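Proximal thread matrix protein 1 (Mytilus galloprovincialis, PDB 4CN9) binds collagen in the mussel byssus, probably through its von Willebrand factor type A domains, and carries zinc, one ion of it in a MIDAS motif. Local coordinates at residues Met77-Phe80 with Val81-Leu84; Tyr68-Lys71 with Glu72-Gln75; Leu233-Leu236 with Val237-Ala241; Thr112-Leu116 with Asn117-Thr121. All blocks are in the same frame, centred on the assembly; numbering follows the deposited sequence.

Along the chain the order is interaction 2, 1, 4 and 3. Interactions 2 and 1 share helix 73-85, their centres about 14 Å apart. Interaction 2 forms the turn before this helix, near the MIDAS zinc, and interaction 1 covers most of its length. Interaction 4 lies in the loop between strand 110-112 and helix 122-130. Its centre is about 15 Å from that of interaction 1, and the two do not touch. Interaction 3 lies on helix 234-241, its centre about 12 Å from that of interaction 1. There Leu84 and Glu83 pack on Leu234. The four contacts belong to the first von Willebrand type A unit, from its metal end to its last helix.

Interaction 1 (Met77-Phe80 with Val81-Leu84); sequences MKDF and VKEL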
loop_
_atom_site.group_PDB
_atom_site.type_symbol
_atom_site.label_atom_id
_atom_site.label_comp_id
_atom_site.label_asym_id
_atom_site.label_seq_id
_atom_site.Cartn_x
_atom_site.Cartn_y
_atom_site.Cartn_z
ATOM N N MET A 77 -21.230 -7.731 12.116
ATOM C CA MET A 77 -20.197 -8.068 11.139
ATOM C C MET A 77 -20.855 -8.581 9.877
ATOM O O MET A 77 -20.488 -8.194 8.778
ATOM C CB MET A 77 -19.236 -9.124 11.696
ATOM C CG MET A 77 -18.348 -8.617 12.795
ATOM S SD MET A 77 -17.306 -9.913 13.525
ATOM C CE MET A 77 -16.180 -10.201 12.134
ATOM N N LYS A 78 -21.854 -9.442 10.034
ATOM C CA LYS A 78 -22.536 -10.019 8.887
ATOM C C LYS A 78 -23.218 -8.936 8.064
ATOM O O LYS A 78 -23.176 -8.947 6.827
ATOM C CB LYS A 78 -23.572 -11.045 9.346
ATOM C CG LYS A 78 -22.966 -12.335 9.829
ATOM C CD LYS A 78 -24.011 -13.281 10.347
ATOM C CE LYS A 78 -23.393 -14.633 10.665
ATOM N NZ LYS A 78 -24.415 -15.646 10.978
ATOM N N ASP A 79 -23.869 -8.007 8.758
ATOM C CA ASP A 79 -24.576 -6.914 8.095
ATOM C C ASP A 79 -23.617 -6.041 7.299
ATOM O O ASP A 79 -23.910 -5.635 6.167
ATOM C CB ASP A 79 -25.356 -6.089 9.125
ATOM C CG ASP A 79 -26.555 -6.846 9.686
ATOM O OD1 ASP A 79 -26.914 -7.893 9.116
ATOM O OD2 ASP A 79 -27.143 -6.393 10.689
ATOM N N PHE A 80 -22.459 -5.772 7.882
ATOM C CA PHE A 80 -21.443 -4.999 7.194
ATOM C C PHE A 80 -21.048 -5.691 5.887
ATOM O O PHE A 80 -20.911 -5.038 4.857
ATOM C CB PHE A 80 -20.227 -4.788 8.103
ATOM C CG PHE A 80 -19.115 -4.030 7.452
ATOM C CD1 PHE A 80 -19.200 -2.659 7.290
ATOM C CD2 PHE A 80 -17.988 -4.686 6.984
ATOM C CE1 PHE A 80 -18.180 -1.955 6.696
ATOM C CE2 PHE A 80 -16.968 -3.986 6.377
ATOM C CZ PHE A 80 -17.064 -2.615 6.235
ATOM N N VAL A 81 -20.888 -7.012 5.924
ATOM C CA VAL A 81 -20.446 -7.747 4.740
ATOM C C VAL A 81 -21.553 -7.768 3.688
ATOM O O VAL A 81 -21.292 -7.670 2.497
ATOM C CB VAL A 81 -19.999 -9.184 5.101
ATOM C CG1 VAL A 81 -19.613 -9.963 3.854
ATOM C CG2 VAL A 81 -18.830 -9.130 6.083
ATOM N N LYS A 82 -22.798 -7.874 4.142
ATOM C CA LYS A 82 -23.942 -7.754 3.250
ATOM C C LYS A 82 -23.948 -6.418 2.522
ATOM O O LYS A 82 -24.263 -6.348 1.338
ATOM C CB LYS A 82 -25.240 -7.904 4.033
ATOM C CG LYS A 82 -25.504 -9.292 4.503
ATOM C CD LYS A 82 -26.849 -9.372 5.225
ATOM C CE LYS A 82 -27.024 -10.733 5.858
ATOM N NZ LYS A 82 -28.191 -10.780 6.772
ATOM N N GLU A 83 -23.610 -5.352 3.237
ATOM C CA GLU A 83 -23.571 -4.030 2.642
ATOM C C GLU A 83 -22.471 -3.924 1.577
ATOM O O GLU A 83 -22.652 -3.272 0.549
ATOM C CB GLU A 83 -23.396 -2.978 3.740
ATOM C CG GLU A 83 -24.648 -2.871 4.614
ATOM C CD GLU A 83 -24.399 -2.169 5.927
ATOM O OE1 GLU A 83 -23.341 -1.535 6.077
ATOM O OE2 GLU A 83 -25.268 -2.255 6.815
ATOM N N LEU A 84 -21.342 -4.586 1.819
ATOM C CA LEU A 84 -20.277 -4.687 0.816
ATOM C C LEU A 84 -20.783 -5.340 -0.458
ATOM O O LEU A 84 -20.561 -4.832 -1.553
ATOM C CB LEU A 84 -19.110 -5.519 1.357
ATOM C CG LEU A 84 -18.389 -4.911 2.561
ATOM C CD1 LEU A 84 -17.364 -5.880 3.134
ATOM C CD2 LEU A 84 -17.733 -3.595 2.156
#
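Phe80 and Leu84, one helical turn apart, meet through CE2 of the ring and CD1 of the leucine at 3.8 Å. Leu84 CG lies over one face of the ring. The ring gets there because Phe80 CG stands opposite the backbone N (chi1 178°), beside the carbonyl carbon. On another side of the helix, the extended chain of Lys82 lies alongside Asp79, three residues back. Lys82 NZ makes a long salt bridge to Asp79 OD1, at 3.9 Å. Both ends have closer partners: Gln75 donates to Asp79 OD1, and Lys82 NZ bonds Gln130 OE1. Glu83 runs extended past the backbone of the previous turn, its CG 3.3 Å from Asp79 O. It also packs on Leu234 of helix 234-241. The carboxylates of Glu83 and Asp79 are like charges not in contact, Glu83 OE2 and Asp79 OD2 being 6.0 Å apart. A glycine in place of Glu83 would probably uncover part of Leu234 and open a gap beside the Asp79 carbonyl.

The backbone is plain alpha helix. Lys82 N donates to Lys78 O at 2.9 Å and Leu84 N to Phe80 O at 3.1 Å. This is helix 73-85 of the type A fold, which follows the Asp-x-Ser-x-Ser loop of the MIDAS. Its buried side faces the central sheet: Met77, Phe80 and Val81 all touch Met172 on strand 166-173. The Met77 side chain is about 5 Å from that of Asp61. Lys78 NZ bonds the carbonyls of Gln130 and Met132, and Lys78 and Val81 pack on Ile129 of helix 122-130. Leu84 reaches Leu234, Val237 and Ile238.

Interaction 2 (Tyr68-Lys71 with Glu72-Gln75); sequences YDNK and ENYQ
A type I turn from Asn70 to Asn73 links helix 64-69 to helix 73-85. Asn73 N donates to Asn70 O at 3.0 Å, from above the carbonyl plane. The Asn70 side chain closes a second ring of its own: its OD1 takes the N-H of Glu72 at 2.8 Å, an Asx turn that caps the start of the next helix. Asn70 CG stands opposite its own backbone N (chi1 -171°), which turns OD1 to the chain ahead.

Asn73 reaches back the other way. Its ND2 donates to Asp69 OD2 at 2.8 Å, nearly straight at 168°, on the anti lone pair of that oxygen. The carboxylate and amide are almost coplanar, 13° apart. ND2 also donates to Ile66 O, so two bonds fix the turn of the amide. All this borders the MIDAS of the type A fold: the Asp69 side chain is about 6 Å from those of Ser65 and Asp174, which bind zinc. A leucine in place of Asn73 would probably leave both the Asp69 carboxylate and the Ile66 carbonyl without these N-H mates.

Two waters extend the helix start. One donates to Asn70 O and accepts from Tyr74 N. The other joins Lys71 O, at 2.6 Å, to Gln75 N.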
loop_
_atom_site.group_PDB
_atom_site.type_symbol
_atom_site.label_atom_id
_atom_site.label_comp_id
_atom_site.label_asym_id
_atom_site.label_seq_id
_atom_site.Cartn_x
_atom_site.Cartn_y
_atom_site.Cartn_z
ATOM N N TYR A 68 -17.731 -13.013 23.368
ATOM C CA TYR A 68 -17.606 -12.567 24.759
ATOM C C TYR A 68 -17.906 -11.077 24.891
ATOM O O TYR A 68 -18.527 -10.656 25.854
ATOM C CB TYR A 68 -16.197 -12.816 25.316
ATOM C CG TYR A 68 -15.804 -14.266 25.468
ATOM C CD1 TYR A 68 -16.755 -15.250 25.715
ATOM C CD2 TYR A 68 -14.469 -14.652 25.363
ATOM C CE1 TYR A 68 -16.389 -16.580 25.857
ATOM C CE2 TYR A 68 -14.098 -15.972 25.503
ATOM C CZ TYR A 68 -15.062 -16.936 25.747
ATOM O OH TYR A 68 -14.693 -18.263 25.877
ATOM N N ASP A 69 -17.443 -10.280 23.934
ATOM C CA ASP A 69 -17.609 -8.834 24.022
ATOM C C ASP A 69 -19.082 -8.421 23.957
ATOM O O ASP A 69 -19.533 -7.577 24.728
ATOM C CB ASP A 69 -16.830 -8.135 22.909
ATOM C CG ASP A 69 -17.068 -6.641 22.896
ATOM O OD1 ASP A 69 -16.490 -5.961 23.765
ATOM O OD2 ASP A 69 -17.832 -6.153 22.028
ATOM N N ASN A 70 -19.828 -9.021 23.033
ATOM C CA ASN A 70 -21.232 -8.689 22.851
ATOM C C ASN A 70 -21.905 -9.692 21.921
ATOM O O ASN A 70 -21.433 -9.932 20.805
ATOM C CB ASN A 70 -21.356 -7.266 22.294
ATOM C CG ASN A 70 -22.786 -6.764 22.282
ATOM O OD1 ASN A 70 -23.705 -7.464 21.852
ATOM N ND2 ASN A 70 -22.980 -5.546 22.764
ATOM N N LYS A 71 -23.010 -10.273 22.374
ATOM C CA LYS A 71 -23.698 -11.315 21.610
ATOM C C LYS A 71 -24.219 -10.845 20.251
ATOM O O LYS A 71 -24.533 -11.675 19.403
ATOM C CB LYS A 71 -24.868 -11.897 22.413
ATOM C CG LYS A 71 -24.465 -12.678 23.658
ATOM C CD LYS A 71 -25.696 -13.082 24.467
ATOM C CE LYS A 71 -25.324 -13.732 25.794
ATOM N NZ LYS A 71 -26.527 -13.977 26.644
ATOM N N GLU A 72 -24.315 -9.531 20.050
ATOM C CA GLU A 72 -24.792 -8.971 18.780
ATOM C C GLU A 72 -23.669 -8.626 17.785
ATOM O O GLU A 72 -23.945 -8.254 16.635
ATOM C CB GLU A 72 -25.634 -7.712 19.035
ATOM C CG GLU A 72 -27.067 -8.006 19.466
ATOM C CD GLU A 72 -27.734 -9.068 18.594
ATOM O OE1 GLU A 72 -27.826 -8.864 17.361
ATOM O OE2 GLU A 72 -28.158 -10.113 19.144
ATOM N N ASN A 73 -22.416 -8.746 18.215
ATOM C CA ASN A 73 -21.288 -8.426 17.340
ATOM C C ASN A 73 -21.281 -9.173 15.999
ATOM O O ASN A 73 -21.100 -8.544 14.958
ATOM C CB ASN A 73 -19.966 -8.646 18.060
ATOM C CG ASN A 73 -19.684 -7.573 19.084
ATOM O OD1 ASN A 73 -20.242 -6.481 19.011
ATOM N ND2 ASN A 73 -18.810 -7.872 20.041
ATOM N N TYR A 74 -21.469 -10.495 16.010
ATOM C CA TYR A 74 -21.418 -11.257 14.759
ATOM C C TYR A 74 -22.482 -10.796 13.776
ATOM O O TYR A 74 -22.245 -10.754 12.569
ATOM C CB TYR A 74 -21.563 -12.762 14.999
ATOM C CG TYR A 74 -20.300 -13.440 15.472
ATOM C CD1 TYR A 74 -19.092 -13.266 14.789
ATOM C CD2 TYR A 74 -20.307 -14.258 16.605
ATOM C CE1 TYR A 74 -17.928 -13.890 15.226
ATOM C CE2 TYR A 74 -19.143 -14.878 17.050
ATOM C CZ TYR A 74 -17.957 -14.691 16.352
ATOM O OH TYR A 74 -16.797 -15.313 16.780
ATOM N N GLN A 75 -23.667 -10.469 14.283
ATOM C CA GLN A 75 -24.725 -9.985 13.397
ATOM C C GLN A 75 -24.314 -8.678 12.714
ATOM O O GLN A 75 -24.608 -8.471 11.537
ATOM C CB GLN A 75 -26.048 -9.797 14.149
ATOM C CG GLN A 75 -27.218 -9.553 13.215
ATOM C CD GLN A 75 -27.301 -10.590 12.102
ATOM O OE1 GLN A 75 -27.440 -11.783 12.359
ATOM N NE2 GLN A 75 -27.189 -10.137 10.861
HETATM O O HOH W 1 -21.447 -11.985 18.766
HETATM O O HOH W 2 -24.629 -11.690 16.773
#

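Interaction 3 (Leu233-Leu236 with Val237-Ala241); sequences LLKL and VIDLA
Lys235 and Asp239 are joined by a salt bridge one turn along the helix. Lys235 NZ donates to Asp239 OD2 at 2.9 Å, using the syn lone pair. The lysine chain starts with CG away from the backbone N (chi1 170°), and a final bend (chi4 -55°) brings the amine onto the carboxylate. A further charge lies close by. Glu48 OE2 crowds Asp239 OD1 and makes a long, weak ion pair with Lys235 NZ. The lysine would probably offset part of that repulsion.

The backbone donors from Val237 to Ala241 are all taken. Val237 N bonds Leu233 O at 3.0 Å, Ile238 N bonds Leu234 O, and Asp239 N bonds Lys235 O. Leu240 N reaches Leu236 O at 3.1 Å, and Ala241 N reaches Val237 O. This is the closing helix of the first type A unit, directly before Cys242, which is disulfide-bonded to Cys50. Val237 and Leu240 touch Leu222 of strand 221-224, and Val237 also touches Ile200 of strand 195-202. The Ile238 side chain is about 6 Å from that of the zinc ligand Glu49.

The apolar contacts within the helix are looser. Leu234 CD1 and Ile238 CG1 are 4.2 Å apart. Leu233 CB and Val237 CG2 are 4.5 Å apart.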
loop_
_atom_site.group_PDB
_atom_site.type_symbol
_atom_site.label_atom_id
_atom_site.label_comp_id
_atom_site.label_asym_id
_atom_site.label_seq_id
_atom_site.Cartn_x
_atom_site.Cartn_y
_atom_site.Cartn_z
ATOM N N LEU A 233 -17.431 2.733 8.129
ATOM C CA LEU A 233 -16.249 2.464 7.323
ATOM C C LEU A 233 -16.622 2.039 5.912
ATOM O O LEU A 233 -15.746 1.879 5.067
ATOM C CB LEU A 233 -15.384 1.370 7.966
ATOM C CG LEU A 233 -14.877 1.585 9.396
ATOM C CD1 LEU A 233 -14.046 0.386 9.822
ATOM C CD2 LEU A 233 -14.067 2.868 9.537
ATOM N N LEU A 234 -17.912 1.848 5.647
ATOM C CA LEU A 234 -18.339 1.278 4.367
ATOM C C LEU A 234 -17.801 2.057 3.170
ATOM O O LEU A 234 -17.211 1.475 2.238
ATOM C CB LEU A 234 -19.871 1.184 4.285
ATOM C CG LEU A 234 -20.431 0.472 3.055
ATOM C CD1 LEU A 234 -19.891 -0.953 2.936
ATOM C CD2 LEU A 234 -21.964 0.454 3.097
ATOM N N LYS A 235 -17.994 3.369 3.185
ATOM C CA LYS A 235 -17.596 4.187 2.038
ATOM C C LYS A 235 -16.093 4.093 1.788
ATOM O O LYS A 235 -15.652 3.951 0.643
ATOM C CB LYS A 235 -18.005 5.654 2.227
ATOM C CG LYS A 235 -17.405 6.573 1.173
ATOM C CD LYS A 235 -18.001 7.976 1.217
ATOM C CE LYS A 235 -17.525 8.821 0.036
ATOM N NZ LYS A 235 -16.038 8.891 -0.068
ATOM N N LEU A 236 -15.324 4.165 2.866
ATOM C CA LEU A 236 -13.872 4.051 2.805
ATOM C C LEU A 236 -13.412 2.705 2.229
ATOM O O LEU A 236 -12.468 2.645 1.447
ATOM C CB LEU A 236 -13.283 4.236 4.203
ATOM C CG LEU A 236 -13.418 5.639 4.801
ATOM C CD1 LEU A 236 -12.985 5.667 6.262
ATOM C CD2 LEU A 236 -12.603 6.632 3.999
ATOM N N VAL A 237 -14.075 1.625 2.621
ATOM C CA VAL A 237 -13.701 0.310 2.146
ATOM C C VAL A 237 -13.984 0.185 0.663
ATOM O O VAL A 237 -13.168 -0.338 -0.082
ATOM C CB VAL A 237 -14.418 -0.808 2.934
ATOM C CG1 VAL A 237 -14.190 -2.161 2.288
ATOM C CG2 VAL A 237 -13.936 -0.826 4.376
ATOM N N ILE A 238 -15.140 0.672 0.226
ATOM C CA ILE A 238 -15.491 0.610 -1.175
ATOM C C ILE A 238 -14.541 1.475 -2.008
ATOM O O ILE A 238 -14.169 1.097 -3.111
ATOM C CB ILE A 238 -16.941 1.075 -1.418
ATOM C CG1 ILE A 238 -17.920 0.188 -0.640
ATOM C CG2 ILE A 238 -17.251 1.080 -2.905
ATOM C CD1 ILE A 238 -17.751 -1.306 -0.877
ATOM N N ASP A 239 -14.164 2.636 -1.474
ATOM C CA ASP A 239 -13.232 3.528 -2.163
ATOM C C ASP A 239 -11.897 2.846 -2.400
ATOM O O ASP A 239 -11.322 2.968 -3.478
ATOM C CB ASP A 239 -13.003 4.811 -1.357
ATOM C CG ASP A 239 -14.197 5.753 -1.404
ATOM O OD1 ASP A 239 -15.076 5.557 -2.266
ATOM O OD2 ASP A 239 -14.247 6.688 -0.580
ATOM N N LEU A 240 -11.402 2.142 -1.382
ATOM C CA LEU A 240 -10.139 1.402 -1.506
ATOM C C LEU A 240 -10.280 0.174 -2.399
ATOM O O LEU A 240 -9.363 -0.156 -3.160
ATOM C CB LEU A 240 -9.627 0.983 -0.128
ATOM C CG LEU A 240 -9.236 2.093 0.845
ATOM C CD1 LEU A 240 -9.226 1.576 2.280
ATOM C CD2 LEU A 240 -7.868 2.653 0.475
ATOM N N ALA A 241 -11.418 -0.515 -2.311
ATOM C CA ALA A 241 -11.646 -1.702 -3.136
ATOM C C ALA A 241 -11.728 -1.313 -4.596
ATOM O O ALA A 241 -11.368 -2.096 -5.475
ATOM C CB ALA A 241 -12.924 -2.409 -2.726
#

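Interaction 4 (Thr112-Leu116 with Asn117-Thr121); sequences TAFPL and NKFKT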
loop_
_atom_site.group_PDB
_atom_site.type_symbol
_atom_site.label_atom_id
_atom_site.label_comp_id
_atom_site.label_asym_id
_atom_site.label_seq_id
_atom_site.Cartn_x
_atom_site.Cartn_y
_atom_site.Cartn_z
ATOM N N THR A 112 -13.786 -22.274 5.014
ATOM C CA THR A 112 -14.433 -21.564 3.921
ATOM C C THR A 112 -15.927 -21.609 4.141
ATOM O O THR A 112 -16.501 -22.687 4.191
ATOM C CB THR A 112 -14.078 -22.169 2.554
ATOM O OG1 THR A 112 -12.699 -21.896 2.263
ATOM C CG2 THR A 112 -14.942 -21.572 1.454
ATOM N N ALA A 113 -16.558 -20.450 4.317
ATOM C CA ALA A 113 -18.017 -20.418 4.463
ATOM C C ALA A 113 -18.663 -20.746 3.124
ATOM O O ALA A 113 -19.569 -21.573 3.038
ATOM C CB ALA A 113 -18.493 -19.068 4.975
ATOM N N PHE A 114 -18.202 -20.084 2.076
ATOM C CA PHE A 114 -18.600 -20.436 0.719
ATOM C C PHE A 114 -17.564 -19.877 -0.249
ATOM O O PHE A 114 -16.954 -18.834 0.017
ATOM C CB PHE A 114 -20.022 -19.955 0.385
ATOM C CG PHE A 114 -20.252 -18.474 0.597
ATOM C CD1 PHE A 114 -19.981 -17.559 -0.409
ATOM C CD2 PHE A 114 -20.750 -18.005 1.803
ATOM C CE1 PHE A 114 -20.197 -16.202 -0.211
ATOM C CE2 PHE A 114 -20.968 -16.668 2.004
ATOM C CZ PHE A 114 -20.688 -15.758 0.995
ATOM N N PRO A 115 -17.316 -20.600 -1.346
ATOM C CA PRO A 115 -16.373 -20.178 -2.384
ATOM C C PRO A 115 -16.961 -19.140 -3.346
ATOM O O PRO A 115 -18.173 -18.933 -3.373
ATOM C CB PRO A 115 -16.096 -21.480 -3.140
ATOM C CG PRO A 115 -17.363 -22.259 -2.997
ATOM C CD PRO A 115 -17.886 -21.936 -1.627
ATOM N N LEU A 116 -16.089 -18.510 -4.133
ATOM C CA LEU A 116 -16.496 -17.552 -5.166
ATOM C C LEU A 116 -17.586 -18.094 -6.102
ATOM O O LEU A 116 -18.466 -17.356 -6.524
ATOM C CB LEU A 116 -15.278 -17.145 -6.009
ATOM C CG LEU A 116 -14.220 -16.292 -5.301
ATOM C CD1 LEU A 116 -12.919 -16.353 -6.080
ATOM C CD2 LEU A 116 -14.677 -14.845 -5.136
ATOM N N ASN A 117 -17.516 -19.377 -6.449
ATOM C CA ASN A 117 -18.432 -19.895 -7.462
ATOM C C ASN A 117 -19.718 -20.495 -6.908
ATOM O O ASN A 117 -20.505 -21.043 -7.668
ATOM C CB ASN A 117 -17.727 -20.894 -8.396
ATOM C CG ASN A 117 -17.206 -22.130 -7.676
ATOM O OD1 ASN A 117 -17.460 -22.343 -6.485
ATOM N ND2 ASN A 117 -16.475 -22.969 -8.414
ATOM N N LYS A 118 -19.949 -20.380 -5.598
ATOM C CA LYS A 118 -21.138 -20.995 -4.989
ATOM C C LYS A 118 -22.450 -20.308 -5.374
ATOM O O LYS A 118 -23.402 -20.972 -5.775
ATOM C CB LYS A 118 -21.024 -21.029 -3.470
ATOM C CG LYS A 118 -22.193 -21.727 -2.758
ATOM C CD LYS A 118 -22.071 -23.226 -2.836
ATOM C CE LYS A 118 -22.763 -23.916 -1.665
ATOM N NZ LYS A 118 -22.503 -25.393 -1.668
ATOM N N PHE A 119 -22.506 -18.986 -5.231
ATOM C CA PHE A 119 -23.761 -18.260 -5.412
ATOM C C PHE A 119 -23.674 -17.322 -6.604
ATOM O O PHE A 119 -22.585 -16.882 -6.976
ATOM C CB PHE A 119 -24.117 -17.469 -4.154
ATOM C CG PHE A 119 -24.301 -18.323 -2.931
ATOM C CD1 PHE A 119 -25.300 -19.285 -2.881
ATOM C CD2 PHE A 119 -23.491 -18.155 -1.826
ATOM C CE1 PHE A 119 -25.477 -20.066 -1.753
ATOM C CE2 PHE A 119 -23.666 -18.917 -0.691
ATOM C CZ PHE A 119 -24.662 -19.878 -0.649
ATOM N N LYS A 120 -24.830 -17.016 -7.192
ATOM C CA LYS A 120 -24.883 -16.309 -8.463
ATOM C C LYS A 120 -25.701 -15.013 -8.414
ATOM O O LYS A 120 -25.749 -14.279 -9.399
ATOM C CB LYS A 120 -25.438 -17.251 -9.531
ATOM C CG LYS A 120 -24.582 -18.503 -9.743
ATOM C CD LYS A 120 -23.591 -18.302 -10.886
ATOM C CE LYS A 120 -22.813 -19.575 -11.214
ATOM N NZ LYS A 120 -21.660 -19.807 -10.298
ATOM N N THR A 121 -26.343 -14.731 -7.285
ATOM C CA THR A 121 -27.012 -13.445 -7.093
ATOM C C THR A 121 -26.646 -12.821 -5.748
ATOM O O THR A 121 -26.268 -13.525 -4.809
ATOM C CB THR A 121 -28.547 -13.580 -7.132
ATOM O OG1 THR A 121 -28.995 -14.276 -5.965
ATOM C CG2 THR A 121 -28.998 -14.326 -8.370
HETATM O O HOH W 3 -20.635 -17.295 -3.979
HETATM O O HOH W 4 -20.158 -15.155 -6.052
#
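Phe114 and Phe119 form the tight part of this contact, a T-shaped pair with the edge of Phe119 against the face of Phe114. Phe119 CE2 comes 3.7 Å from Phe114 CG, off the ring centre toward its rim. The planes stand at 66° and the centroids 5.2 Å apart. Phe114 CG sits in the crowded position between backbone N and carbonyl carbon (chi1 55°), which lays its ring face toward Phe119. Lys118 CG covers a face of the Phe119 ring, over its centre. The type I turn from Pro115 to Lys118 brings the two rings together, with Lys118 N donating to Pro115 O at 3.2 Å.

The other side is looser and wet. One water accepts from Phe119 N at 2.8 Å and lies 3.0 Å from Pro115 O. A second lies 2.8 Å from Leu116 O and also reaches Phe119 O. Lys120 NZ makes a weak bond to Asn117 O.

The loop starts at a classic beta bulge, where Ala113 and Phe114 both face Val103 of strand 100-106. Phe114 then packs on Ile125 and Ile129 of helix 122-130, Phe119 on Ile125, and Leu116 on Ile57 of strand 54-61.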